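Local coordinates for putative acetyl/propionyl-CoA carboxylase, alpha subunit (Methylibium petroleiphilum, PDB 2O1Q), which is a zinc-binding cupin protein that probably acts as an acetylacetone dioxygenase, at the interface of chains A and B and the interface of chains A and C. Numbering follows the deposited sequence. Chains: chain A/B/C, putative acetyl/propionyl-CoA carboxylase, alpha subunit.

Contact 1: the interface of chains A and B. Residues chain A 68-69, 71, 92-93, 114; chain B 14, 48, 69, 71, 114.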
ATOM      1  N   TYR A  68       1.116  15.709   2.090  1.00 16.13           N
ATOM      2  CA  TYR A  68       2.083  16.711   2.390  1.00 14.75           C
ATOM      3  C   TYR A  68       1.802  17.450   3.680  1.00 12.14           C
ATOM      4  O   TYR A  68       0.650  17.527   4.107  1.00 15.37           O
ATOM      5  CB  TYR A  68       2.247  17.716   1.251  1.00 15.76           C
ATOM      6  CG  TYR A  68       1.063  18.629   1.016  1.00 15.62           C
ATOM      7  CD1 TYR A  68       0.862  19.731   1.834  1.00 17.97           C
ATOM      8  CD2 TYR A  68       0.173  18.400  -0.030  1.00 17.10           C
ATOM      9  CE1 TYR A  68      -0.244  20.549   1.638  1.00 17.24           C
ATOM     10  CE2 TYR A  68      -0.914  19.256  -0.236  1.00 16.07           C
ATOM     11  CZ  TYR A  68      -1.090  20.346   0.615  1.00 17.14           C
ATOM     12  OH  TYR A  68      -2.214  21.145   0.438  1.00 19.22           O
ATOM     13  N   PHE A  69       2.884  17.957   4.254  1.00 16.26           N
ATOM     14  CA  PHE A  69       2.918  18.843   5.388  1.00 15.59           C
ATOM     15  C   PHE A  69       3.730  20.069   4.973  1.00 15.58           C
ATOM     16  O   PHE A  69       4.962  20.018   4.810  1.00 16.18           O
ATOM     17  CB  PHE A  69       3.522  18.138   6.574  1.00 15.51           C
ATOM     18  CG  PHE A  69       3.609  18.943   7.854  1.00 16.32           C
ATOM     19  CD1 PHE A  69       2.966  20.157   8.076  1.00 17.79           C
ATOM     20  CD2 PHE A  69       4.399  18.442   8.878  1.00 20.27           C
ATOM     21  CE1 PHE A  69       3.127  20.826   9.291  1.00 18.51           C
ATOM     22  CE2 PHE A  69       4.536  19.086  10.062  1.00 21.23           C
ATOM     23  CZ  PHE A  69       3.901  20.269  10.290  1.00 18.18           C
ATOM     24  N   THR A  71       5.298  23.182   5.943  1.00 17.84           N
ATOM     25  CA  THR A  71       5.757  23.672   7.235  1.00 18.00           C
ATOM     26  C   THR A  71       6.005  25.158   7.198  1.00 16.47           C
ATOM     27  O   THR A  71       6.053  25.806   8.255  1.00 21.47           O
ATOM     28  CB  THR A  71       7.022  22.974   7.650  1.00 16.69           C
ATOM     29  OG1 THR A  71       7.963  23.146   6.607  1.00 17.15           O
ATOM     30  CG2 THR A  71       6.808  21.475   7.845  1.00 15.87           C
ATOM     31  N   GLY A  92       0.046  23.546   7.052  1.00 18.93           N
ATOM     32  CA  GLY A  92      -1.031  22.935   6.257  1.00 16.75           C
ATOM     33  C   GLY A  92      -0.747  21.493   5.922  1.00 18.02           C
ATOM     34  O   GLY A  92       0.412  21.140   5.631  1.00 18.31           O
ATOM     35  N   TYR A  93      -1.803  20.672   5.922  1.00 15.88           N
ATOM     36  CA  TYR A  93      -1.745  19.254   5.543  1.00 15.12           C
ATOM     37  C   TYR A  93      -2.628  19.062   4.307  1.00 16.15           C
ATOM     38  O   TYR A  93      -3.709  19.633   4.234  1.00 15.66           O
ATOM     39  CB  TYR A  93      -2.246  18.352   6.663  1.00 16.07           C
ATOM     40  CG  TYR A  93      -2.535  16.957   6.169  1.00 15.81           C
ATOM     41  CD1 TYR A  93      -1.529  16.020   6.080  1.00 14.75           C
ATOM     42  CD2 TYR A  93      -3.794  16.598   5.711  1.00 13.57           C
ATOM     43  CE1 TYR A  93      -1.803  14.756   5.518  1.00 15.46           C
ATOM     44  CE2 TYR A  93      -4.055  15.378   5.129  1.00 17.02           C
ATOM     45  CZ  TYR A  93      -3.060  14.447   5.033  1.00 13.16           C
ATOM     46  OH  TYR A  93      -3.257  13.203   4.464  1.00 16.68           O
ATOM     47  N   TYR A 114       7.094  18.880   3.165  1.00 17.37           N
ATOM     48  CA  TYR A 114       7.432  17.471   3.272  1.00 17.65           C
ATOM     49  C   TYR A 114       6.310  16.713   2.598  1.00 18.83           C
ATOM     50  O   TYR A 114       5.131  17.032   2.808  1.00 17.90           O
ATOM     51  CB  TYR A 114       7.535  17.140   4.785  1.00 17.38           C
ATOM     52  CG  TYR A 114       7.651  15.672   5.141  1.00 17.52           C
ATOM     53  CD1 TYR A 114       6.545  14.896   5.273  1.00 18.40           C
ATOM     54  CD2 TYR A 114       8.867  15.079   5.430  1.00 15.65           C
ATOM     55  CE1 TYR A 114       6.628  13.603   5.687  1.00 20.76           C
ATOM     56  CE2 TYR A 114       8.955  13.773   5.846  1.00 20.07           C
ATOM     57  CZ  TYR A 114       7.850  13.026   5.946  1.00 19.97           C
ATOM     58  OH  TYR A 114       7.862  11.731   6.387  1.00 19.09           O
TER
HETATM   59  N   MSE B  14      -3.953  23.455   9.720  1.00 16.66           N
HETATM   60  CA  MSE B  14      -3.628  22.775  10.963  1.00 17.57           C
HETATM   61  C   MSE B  14      -3.730  23.698  12.176  1.00 15.47           C
HETATM   62  O   MSE B  14      -4.157  23.232  13.227  1.00 21.55           O
HETATM   63  CB  MSE B  14      -2.233  22.135  10.863  1.00 17.19           C
HETATM   64  CG  MSE B  14      -2.174  20.993   9.811  1.00 15.46           C
HETATM   65 SE   MSE B  14      -0.424  20.558   9.286  0.75 19.81          SE
HETATM   66  CE  MSE B  14       0.048  20.170  11.056  1.00 15.48           C
ATOM     67  N   ILE B  48      -0.367  14.503  13.820  1.00 15.86           N
ATOM     68  CA  ILE B  48       0.758  15.260  14.406  1.00 14.57           C
ATOM     69  C   ILE B  48       0.569  15.285  15.907  1.00 14.61           C
ATOM     70  O   ILE B  48      -0.566  15.162  16.401  1.00 14.84           O
ATOM     71  CB  ILE B  48       0.908  16.676  13.786  1.00 16.50           C
ATOM     72  CG1 ILE B  48       2.180  17.339  14.235  1.00 17.81           C
ATOM     73  CG2 ILE B  48      -0.384  17.449  14.016  1.00 20.17           C
ATOM     74  CD1 ILE B  48       2.600  18.554  13.339  1.00 19.65           C
ATOM     75  N   PHE B  69       8.385  12.801  10.710  1.00 16.26           N
ATOM     76  CA  PHE B  69       9.126  14.031  10.605  1.00 15.59           C
ATOM     77  C   PHE B  69       9.021  14.733  11.958  1.00 15.58           C
ATOM     78  O   PHE B  69       7.959  15.252  12.349  1.00 16.18           O
ATOM     79  CB  PHE B  69       8.572  14.872   9.485  1.00 15.51           C
ATOM     80  CG  PHE B  69       9.265  16.196   9.242  1.00 16.32           C
ATOM     81  CD1 PHE B  69      10.488  16.567   9.791  1.00 17.79           C
ATOM     82  CD2 PHE B  69       8.628  17.115   8.421  1.00 20.27           C
ATOM     83  CE1 PHE B  69      11.033  17.822   9.511  1.00 18.51           C
ATOM     84  CE2 PHE B  69       9.170  18.324   8.138  1.00 21.23           C
ATOM     85  CZ  PHE B  69      10.372  18.689   8.663  1.00 18.18           C
ATOM     86  N   THR B  71       9.675  17.688  13.941  1.00 17.84           N
ATOM     87  CA  THR B  71       9.904  19.075  13.562  1.00 18.00           C
ATOM     88  C   THR B  71      10.490  19.863  14.705  1.00 16.47           C
ATOM     89  O   THR B  71      11.072  20.936  14.485  1.00 21.47           O
ATOM     90  CB  THR B  71       8.622  19.725  13.123  1.00 16.69           C
ATOM     91  OG1 THR B  71       7.686  19.567  14.172  1.00 17.15           O
ATOM     92  CG2 THR B  71       8.043  19.062  11.875  1.00 15.87           C
ATOM     93  N   TYR B 114       5.209  14.702  13.173  1.00 17.37           N
ATOM     94  CA  TYR B 114       4.212  14.312  12.190  1.00 17.65           C
ATOM     95  C   TYR B 114       4.534  12.885  11.802  1.00 18.83           C
ATOM     96  O   TYR B 114       5.708  12.551  11.584  1.00 17.90           O
ATOM     97  CB  TYR B 114       4.346  15.288  10.991  1.00 17.38           C
ATOM     98  CG  TYR B 114       3.561  14.931   9.747  1.00 17.52           C
ATOM     99  CD1 TYR B 114       4.070  14.076   8.822  1.00 18.40           C
ATOM    100  CD2 TYR B 114       2.341  15.513   9.453  1.00 15.65           C
ATOM    101  CE1 TYR B 114       3.420  13.822   7.655  1.00 20.76           C
ATOM    102  CE2 TYR B 114       1.680  15.255   8.276  1.00 20.07           C
ATOM    103  CZ  TYR B 114       2.195  14.393   7.393  1.00 19.97           C
ATOM    104  OH  TYR B 114       1.609  14.119   6.189  1.00 19.09           O
TER
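A:Phe69 and B:Tyr114 lie with their rings overlapping rim over rim in a two-fold interface between two cupin chains, which may or may not be the pairing in solution. The planes are tilted by about 25°, and the side chains run past each other in opposite directions. CD2 of A:Phe69 comes to 3.6 Å from CD2 of B:Tyr114, while CB of A:Phe69 rests on the tyrosine face, displaced toward its rim. With CG of A:Phe69 anti to the backbone N (chi1 -179°), the ring reaches out from strand 66-71 into chain B. The twin pair, A:Tyr114 with B:Phe69, repeats the overlap.

B:Met14, a selenomethionine in this crystal, meets A:Phe69 from the same face as B:Tyr114, but at another part of the rim. Its chain crosses the phenyl at about a right angle and bends at chi3 (58°), which brings CE to the CE1-CZ rim on that face; SE lies 3.6 Å from CE1 of A:Phe69. The selenium also rests against the backbone of A:Gly92, with SE of B:Met14 3.5 Å from the carbonyl carbon C of A:Gly92. At the far end of the phenyl, CD1 of B:Ile48 touches CZ of A:Phe69 at 3.7 Å. The opposite face is covered from within chain A, where CG2 of A:Thr71 stands 3.8 Å above the centre of the A:Phe69 ring, so the phenyl is held on both faces.

The two Tyr114 rings meet each other with their planes nearly perpendicular, CE1 of A:Tyr114 being 3.8 Å from CE1 of B:Tyr114. Further along, the phenol oxygen OH of B:Tyr114 sits in the plane of the A:Tyr93 ring at its edge, 3.5 Å from CE1 of A:Tyr93. The crossing is roughly at a right angle. Within this patch no nitrogen or oxygen of one chain is within bonding reach of the other.

Contact 2: the interface of chains A and C. Residues chain A 2, 4-7, 41; chain C 37-38, 40, 136, 140.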
HETATM    1  N   MSE A   2      13.214 -19.275   0.551  1.00 40.22           N
HETATM    2  CA  MSE A   2      14.150 -18.365   1.284  1.00 42.15           C
HETATM    3  C   MSE A   2      13.432 -17.545   2.375  1.00 32.56           C
HETATM    4  O   MSE A   2      12.520 -16.752   2.075  1.00 28.99           O
HETATM    5  CB  MSE A   2      14.909 -17.448   0.306  1.00 40.89           C
HETATM    6  CG  MSE A   2      14.812 -15.922   0.607  1.00 48.07           C
HETATM    7 SE   MSE A   2      16.477 -14.876   0.441  0.75 65.69          SE
HETATM    8  CE  MSE A   2      17.607 -16.002   1.529  1.00 36.67           C
ATOM      9  N   LYS A   4      12.749 -14.550   4.557  1.00 13.83           N
ATOM     10  CA  LYS A   4      12.940 -13.126   4.434  1.00 14.92           C
ATOM     11  C   LYS A   4      12.980 -12.447   5.777  1.00 16.80           C
ATOM     12  O   LYS A   4      12.156 -12.721   6.663  1.00 15.31           O
ATOM     13  CB  LYS A   4      11.844 -12.492   3.615  1.00 14.95           C
ATOM     14  CG  LYS A   4      11.817 -13.052   2.192  1.00 18.27           C
ATOM     15  CD  LYS A   4      10.953 -12.213   1.334  1.00 17.47           C
ATOM     16  CE  LYS A   4      10.744 -12.912  -0.009  1.00 17.70           C
ATOM     17  NZ  LYS A   4       9.607 -12.281  -0.742  1.00 18.52           N
ATOM     18  N   SER A   5      13.926 -11.523   5.926  1.00 14.27           N
ATOM     19  CA  SER A   5      14.026 -10.717   7.143  1.00 18.24           C
ATOM     20  C   SER A   5      13.188  -9.478   7.114  1.00 16.84           C
ATOM     21  O   SER A   5      12.753  -9.023   6.047  1.00 14.53           O
ATOM     22  CB  SER A   5      15.468 -10.308   7.376  1.00 17.69           C
ATOM     23  OG  SER A   5      16.057  -9.741   6.224  1.00 26.21           O
ATOM     24  N   LYS A   6      12.965  -8.903   8.302  1.00 13.93           N
ATOM     25  CA  LYS A   6      12.243  -7.653   8.372  1.00 16.15           C
ATOM     26  C   LYS A   6      13.117  -6.529   7.830  1.00 13.94           C
ATOM     27  O   LYS A   6      14.355  -6.646   7.747  1.00 16.35           O
ATOM     28  CB  LYS A   6      11.793  -7.350   9.774  1.00 17.62           C
ATOM     29  CG  LYS A   6      12.887  -7.107  10.757  1.00 21.88           C
ATOM     30  CD  LYS A   6      12.322  -7.120  12.162  1.00 28.34           C
ATOM     31  CE  LYS A   6      13.180  -6.329  13.134  1.00 36.32           C
ATOM     32  NZ  LYS A   6      13.058  -4.830  13.001  1.00 42.13           N
ATOM     33  N   ILE A   7      12.444  -5.486   7.378  1.00 13.09           N
ATOM     34  CA  ILE A   7      13.094  -4.282   6.846  1.00 12.91           C
ATOM     35  C   ILE A   7      13.744  -3.502   7.989  1.00 13.02           C
ATOM     36  O   ILE A   7      13.197  -3.365   9.044  1.00 17.01           O
ATOM     37  CB  ILE A   7      12.158  -3.465   5.951  1.00 15.64           C
ATOM     38  CG1 ILE A   7      11.601  -4.385   4.843  1.00 14.98           C
ATOM     39  CG2 ILE A   7      12.893  -2.226   5.418  1.00 17.51           C
ATOM     40  CD1 ILE A   7      12.608  -4.928   3.899  1.00 20.20           C
ATOM     41  N   GLU A  41       9.907  -1.852  -2.428  1.00 16.16           N
ATOM     42  CA  GLU A  41       8.869  -2.843  -2.616  1.00 15.96           C
ATOM     43  C   GLU A  41       7.547  -2.221  -3.061  1.00 15.19           C
ATOM     44  O   GLU A  41       6.980  -2.641  -4.067  1.00 14.99           O
ATOM     45  CB  GLU A  41       8.688  -3.634  -1.353  1.00 16.57           C
ATOM     46  CG  GLU A  41       7.724  -4.758  -1.476  1.00 14.95           C
ATOM     47  CD  GLU A  41       7.313  -5.323  -0.146  1.00 15.47           C
ATOM     48  OE1 GLU A  41       8.099  -6.128   0.441  1.00 15.46           O
ATOM     49  OE2 GLU A  41       6.242  -4.925   0.374  1.00 16.61           O
TER
ATOM     50  N   HIS C  37       3.869 -16.238  -0.985  1.00 17.85           N
ATOM     51  CA  HIS C  37       4.651 -15.020  -0.995  1.00 14.35           C
ATOM     52  C   HIS C  37       4.480 -14.256   0.286  1.00 17.19           C
ATOM     53  O   HIS C  37       3.385 -14.181   0.810  1.00 16.04           O
ATOM     54  CB  HIS C  37       4.260 -14.130  -2.184  1.00 15.88           C
ATOM     55  CG  HIS C  37       4.918 -12.797  -2.144  1.00 18.66           C
ATOM     56  ND1 HIS C  37       6.207 -12.576  -2.578  1.00 17.48           N
ATOM     57  CD2 HIS C  37       4.475 -11.618  -1.658  1.00 16.06           C
ATOM     58  CE1 HIS C  37       6.522 -11.306  -2.361  1.00 15.41           C
ATOM     59  NE2 HIS C  37       5.480 -10.706  -1.820  1.00 20.87           N
ATOM     60  N   VAL C  38       5.562 -13.675   0.778  1.00 16.09           N
ATOM     61  CA  VAL C  38       5.440 -12.620   1.761  1.00 14.67           C
ATOM     62  C   VAL C  38       6.178 -11.354   1.343  1.00 15.18           C
ATOM     63  O   VAL C  38       7.222 -11.446   0.717  1.00 17.74           O
ATOM     64  CB  VAL C  38       5.838 -13.075   3.168  1.00 14.24           C
ATOM     65  CG1 VAL C  38       4.990 -14.271   3.635  1.00 16.19           C
ATOM     66  CG2 VAL C  38       7.341 -13.406   3.257  1.00 15.58           C
ATOM     67  N   PRO C  40       7.923  -8.284   3.062  1.00 14.73           N
ATOM     68  CA  PRO C  40       8.340  -7.720   4.343  1.00 14.89           C
ATOM     69  C   PRO C  40       8.089  -6.237   4.527  1.00 18.40           C
ATOM     70  O   PRO C  40       7.928  -5.756   5.661  1.00 17.52           O
ATOM     71  CB  PRO C  40       9.850  -7.983   4.332  1.00 18.11           C
ATOM     72  CG  PRO C  40      10.000  -9.108   3.470  1.00 18.17           C
ATOM     73  CD  PRO C  40       9.055  -8.902   2.375  1.00 17.54           C
ATOM     74  N   TRP C 136       2.502 -11.164   8.023  1.00 15.13           N
ATOM     75  CA  TRP C 136       3.395 -11.810   7.069  1.00 14.11           C
ATOM     76  C   TRP C 136       4.458 -12.697   7.715  1.00 14.70           C
ATOM     77  O   TRP C 136       4.727 -13.760   7.231  1.00 16.45           O
ATOM     78  CB  TRP C 136       4.059 -10.717   6.170  1.00 15.03           C
ATOM     79  CG  TRP C 136       5.107  -9.899   6.848  1.00 15.61           C
ATOM     80  CD1 TRP C 136       4.904  -8.763   7.519  1.00 15.94           C
ATOM     81  CD2 TRP C 136       6.493 -10.182   6.910  1.00 14.62           C
ATOM     82  NE1 TRP C 136       6.102  -8.307   8.041  1.00 17.28           N
ATOM     83  CE2 TRP C 136       7.100  -9.148   7.663  1.00 16.70           C
ATOM     84  CE3 TRP C 136       7.294 -11.200   6.418  1.00 13.48           C
ATOM     85  CZ2 TRP C 136       8.463  -9.138   7.948  1.00 18.30           C
ATOM     86  CZ3 TRP C 136       8.677 -11.200   6.712  1.00 15.14           C
ATOM     87  CH2 TRP C 136       9.231 -10.172   7.472  1.00 14.92           C
ATOM     88  N   GLN C 140       5.007 -16.678   7.404  1.00 16.74           N
ATOM     89  CA  GLN C 140       6.270 -17.247   6.999  1.00 14.16           C
ATOM     90  C   GLN C 140       6.721 -18.251   8.027  1.00 15.49           C
ATOM     91  O   GLN C 140       7.192 -19.291   7.654  1.00 16.81           O
ATOM     92  CB  GLN C 140       7.306 -16.148   6.757  1.00 14.14           C
ATOM     93  CG  GLN C 140       8.682 -16.622   6.422  1.00 19.65           C
ATOM     94  CD  GLN C 140       9.611 -15.465   6.156  1.00 19.61           C
ATOM     95  OE1 GLN C 140      10.011 -14.729   7.077  1.00 16.89           O
ATOM     96  NE2 GLN C 140      10.029 -15.345   4.926  1.00 14.00           N
TER
HETATM   97  O   HOH W   1       9.621  -5.574   7.822  1.00 17.40           O
HETATM   98  O   HOH W   2       8.027 -14.670  -0.415  1.00 23.01           O
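A:Lys4 reaches across C:Pro40 to the end of strand 32-39 of chain C, in an interface between two copies of this cupin protein. Its side-chain nitrogen NZ gives a hydrogen bond of 2.9 Å to the carbonyl O of C:Val38, nearly in line with the C=O (168°). The chain is extended beyond CG, which places NZ at that carbonyl.

Two waters add polar bridges. Water 2 links NZ of A:Lys4 to the backbone N of C:Val38, so both backbone polar groups of that residue are tied to the lysine. Water 1 joins the backbone N of A:Ile7 to the carbonyl O of C:Pro40.

The carboxamide of C:Gln140 faces the backbone of A:Lys4, but as modelled NE2 lies 2.9 Å from the lysine N, donor against donor, and OE1 3.0 Å from the lysine O, acceptor against acceptor. The amide is probably turned over; exchanging the two atoms would let both pairs be hydrogen bonds.

In the apolar part, CB and CD of A:Lys4 each lie 3.9 Å from CG of C:Pro40, the side chains crossing at about a right angle. CG1 of A:Ile7 packs on CB of C:Pro40 at 4.0 Å. The proline is backed by its own chain, its CA standing 3.7 Å over the centre of the C:Trp136 ring, whose edge meets the carbonyl O of A:Lys4 in plane. An alanine in place of A:Lys4 would probably leave the C:Val38 carbonyl and water 2 without their lysine partner and the proline without the cover of CD. In this assembly the site holds the N-terminal segment of chain A against chain C, and it may serve the same end in solution.

The C-alpha centres of contact 1 and contact 2 lie about 31 Å apart, and the two share no residue or secondary-structure element. Chain A takes part in both: strands 66-71, 92-96 and 110-118 face chain B in contact 1, whereas the N-terminal segment and A:Glu41 face chain C in contact 2. Each belongs to a separate two-fold interface, so one chain can hold two neighbours at once. That arrangement fits the four copies of the deposited assembly, although the structure alone does not show that the tetramer forms in solution.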